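Local coordinates for gene 2 protein (PDB 5C12) that forms the large terminase subunit of phage Sf6, whose metal-dependent nuclease domain, the part present here, cuts viral DNA during genome packaging, at residues 101-106 with 110-115. The protein carries 1 engineered substitution. Numbering follows the deposited sequence. Where two conformers were deposited one is given.
Sequences YLWDGD and AGLRRQ. With MG (magnesium ion), chain B.
In the beta-alpha-beta unit made by strand 100-104, helix 113-119 and strand 126-130, the loop from the first strand to the helix folds back so that Leu112 and Arg113 lie against the indole of Trp103. Its CG lies between the backbone N and the carbonyl carbon (chi1 83°), a torsion that carries the ring off the strand to the start of the helix. The pyrrole side takes Leu112: CB comes within 3.6 Å of Trp103 NE1, while Leu112 CD1 is 4.0 Å from Trp103 CD1. The six-membered ring lies against Arg113, with Trp103 CZ2 3.7 Å from Arg113 N and Trp103 CH2 3.8 Å from Arg113 CB. In the conformer given, one of two, the extended arginine chain crosses the indole at about a right angle, its guanidinium plane tilted 32° from the ring. Trp103 NE1 donates a hydrogen bond to Gly109 O, which probably holds the ring's rotation from within the loop. There Ala110 CB packs 3.2 Å from Gly105 O. Next to Trp103 on the strand, Asp104 faces the nuclease metal site: OD2 binds magnesium at 2.0 Å, while OD1 accepts a hydrogen bond from Asp106 N (2.9 Å) from above the carboxylate plane, closing an Asx turn that probably steadies the carboxylate. Strand 100-104 runs parallel between strands 47-52 and 126-130; Trp103 also touches His51 and Met129, and Arg113 NH1, in that conformer, hydrogen-bonds Ala127 O on the outer strand.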
loop_
_atom_site.group_PDB
_atom_site.type_symbol
_atom_site.label_atom_id
_atom_site.label_comp_id
_atom_site.label_asym_id
_atom_site.label_seq_id
_atom_site.Cartn_x
_atom_site.Cartn_y
_atom_site.Cartn_z
ATOM N N TYR A 101 -2.454 12.027 -0.804
ATOM C CA TYR A 101 -2.354 11.180 -1.980
ATOM C C TYR A 101 -0.889 10.926 -2.255
ATOM O O TYR A 101 -0.088 11.870 -2.238
ATOM C CB TYR A 101 -2.949 11.894 -3.165
ATOM C CG TYR A 101 -2.766 11.260 -4.505
ATOM C CD1 TYR A 101 -1.741 11.639 -5.339
ATOM C CD2 TYR A 101 -3.690 10.329 -4.991
ATOM C CE1 TYR A 101 -1.590 11.094 -6.581
ATOM C CE2 TYR A 101 -3.552 9.781 -6.239
ATOM C CZ TYR A 101 -2.492 10.167 -7.037
ATOM O OH TYR A 101 -2.327 9.676 -8.310
ATOM N N LEU A 102 -0.553 9.670 -2.513
ATOM C CA LEU A 102 0.787 9.281 -2.931
ATOM C C LEU A 102 0.735 8.586 -4.273
ATOM O O LEU A 102 -0.294 8.011 -4.651
ATOM C CB LEU A 102 1.444 8.358 -1.910
ATOM C CG LEU A 102 1.516 8.880 -0.473
ATOM C CD1 LEU A 102 0.301 8.390 0.302
ATOM C CD2 LEU A 102 2.794 8.411 0.211
ATOM N N TRP A 103 1.839 8.629 -5.015
ATOM C CA TRP A 103 1.934 7.819 -6.209
ATOM C C TRP A 103 3.364 7.384 -6.421
ATOM O O TRP A 103 4.293 8.048 -5.949
ATOM C CB TRP A 103 1.405 8.571 -7.439
ATOM C CG TRP A 103 2.403 9.499 -8.075
ATOM C CD1 TRP A 103 3.157 9.244 -9.178
ATOM C CD2 TRP A 103 2.742 10.831 -7.654
ATOM N NE1 TRP A 103 3.960 10.325 -9.465
ATOM C CE2 TRP A 103 3.727 11.304 -8.536
ATOM C CE3 TRP A 103 2.330 11.647 -6.601
ATOM C CZ2 TRP A 103 4.290 12.571 -8.413
ATOM C CZ3 TRP A 103 2.906 12.888 -6.460
ATOM C CH2 TRP A 103 3.866 13.347 -7.370
ATOM N N ASP A 104 3.544 6.281 -7.135
ATOM C CA ASP A 104 4.861 5.741 -7.406
ATOM C C ASP A 104 5.541 6.564 -8.485
ATOM O O ASP A 104 5.104 6.610 -9.629
ATOM C CB ASP A 104 4.752 4.277 -7.831
ATOM C CG ASP A 104 6.076 3.657 -8.201
ATOM O OD1 ASP A 104 7.145 4.240 -7.932
ATOM O OD2 ASP A 104 6.053 2.559 -8.792
ATOM N N GLY A 105 6.617 7.238 -8.088
ATOM C CA GLY A 105 7.383 8.042 -9.016
ATOM C C GLY A 105 8.742 7.475 -9.348
ATOM O O GLY A 105 9.571 8.172 -9.960
ATOM N N ASP A 106 8.979 6.218 -8.986
ATOM C CA ASP A 106 10.302 5.610 -9.156
ATOM C C ASP A 106 10.529 5.221 -10.606
ATOM O O ASP A 106 11.665 4.962 -11.016
ATOM C CB ASP A 106 10.454 4.373 -8.270
ATOM C CG ASP A 106 11.701 4.403 -7.401
ATOM O OD1 ASP A 106 12.455 5.384 -7.453
ATOM O OD2 ASP A 106 11.913 3.432 -6.638
ATOM N N ALA A 110 7.468 9.249 -12.735
ATOM C CA ALA A 110 8.347 10.283 -12.196
ATOM C C ALA A 110 7.971 11.707 -12.611
ATOM O O ALA A 110 8.376 12.674 -11.959
ATOM C CB ALA A 110 9.792 9.995 -12.587
ATOM N N GLY A 111 7.215 11.860 -13.692
ATOM C CA GLY A 111 6.895 13.185 -14.193
ATOM C C GLY A 111 5.493 13.686 -13.894
ATOM O O GLY A 111 5.084 14.721 -14.443
ATOM N N LEU A 112 4.766 12.980 -13.029
ATOM C CA LEU A 112 3.348 13.262 -12.804
ATOM C C LEU A 112 3.031 14.346 -11.772
ATOM O O LEU A 112 1.863 14.623 -11.516
ATOM C CB LEU A 112 2.630 11.977 -12.379
ATOM C CG LEU A 112 2.536 10.928 -13.483
ATOM C CD1 LEU A 112 1.921 9.642 -12.934
ATOM C CD2 LEU A 112 1.717 11.453 -14.636
ATOM N N ARG A 113 4.021 15.011 -11.187
ATOM C CA ARG A 113 3.686 15.929 -10.103
ATOM C C ARG A 113 2.873 17.127 -10.594
ATOM O O ARG A 113 1.924 17.510 -9.938
ATOM C CB ARG A 113 4.897 16.420 -9.307
ATOM C CG ARG A 113 4.431 17.256 -8.125
ATOM C CD ARG A 113 5.495 17.741 -7.148
ATOM N NE ARG A 113 4.818 18.343 -5.995
ATOM C CZ ARG A 113 4.322 17.649 -4.971
ATOM N NH1 ARG A 113 4.510 16.354 -4.904
ATOM N NH2 ARG A 113 3.694 18.268 -3.987
ATOM N N ARG A 114 3.225 17.721 -11.730
ATOM C CA ARG A 114 2.464 18.874 -12.198
ATOM C C ARG A 114 0.987 18.522 -12.411
ATOM O O ARG A 114 0.093 19.229 -11.949
ATOM C CB ARG A 114 3.077 19.437 -13.487
ATOM C CG ARG A 114 2.243 20.500 -14.114
ATOM C CD ARG A 114 2.815 20.931 -15.488
ATOM N NE ARG A 114 1.704 20.917 -16.420
ATOM C CZ ARG A 114 1.615 20.140 -17.486
ATOM N NH1 ARG A 114 2.624 19.357 -17.854
ATOM N NH2 ARG A 114 0.548 20.224 -18.260
ATOM N N GLN A 115 0.723 17.408 -13.086
ATOM C CA GLN A 115 -0.647 17.019 -13.356
ATOM C C GLN A 115 -1.371 16.721 -12.059
ATOM O O GLN A 115 -2.544 17.047 -11.885
ATOM C CB GLN A 115 -0.691 15.797 -14.265
ATOM C CG GLN A 115 -2.098 15.310 -14.531
ATOM C CD GLN A 115 -2.135 14.080 -15.405
ATOM O OE1 GLN A 115 -1.102 13.615 -15.899
ATOM N NE2 GLN A 115 -3.337 13.563 -15.632
HETATM MG MG MG B . 5.112 0.905 -9.478
HETATM O O HOH W 1 5.049 0.250 -7.683
HETATM O O HOH W 2 4.378 -0.197 -10.524
#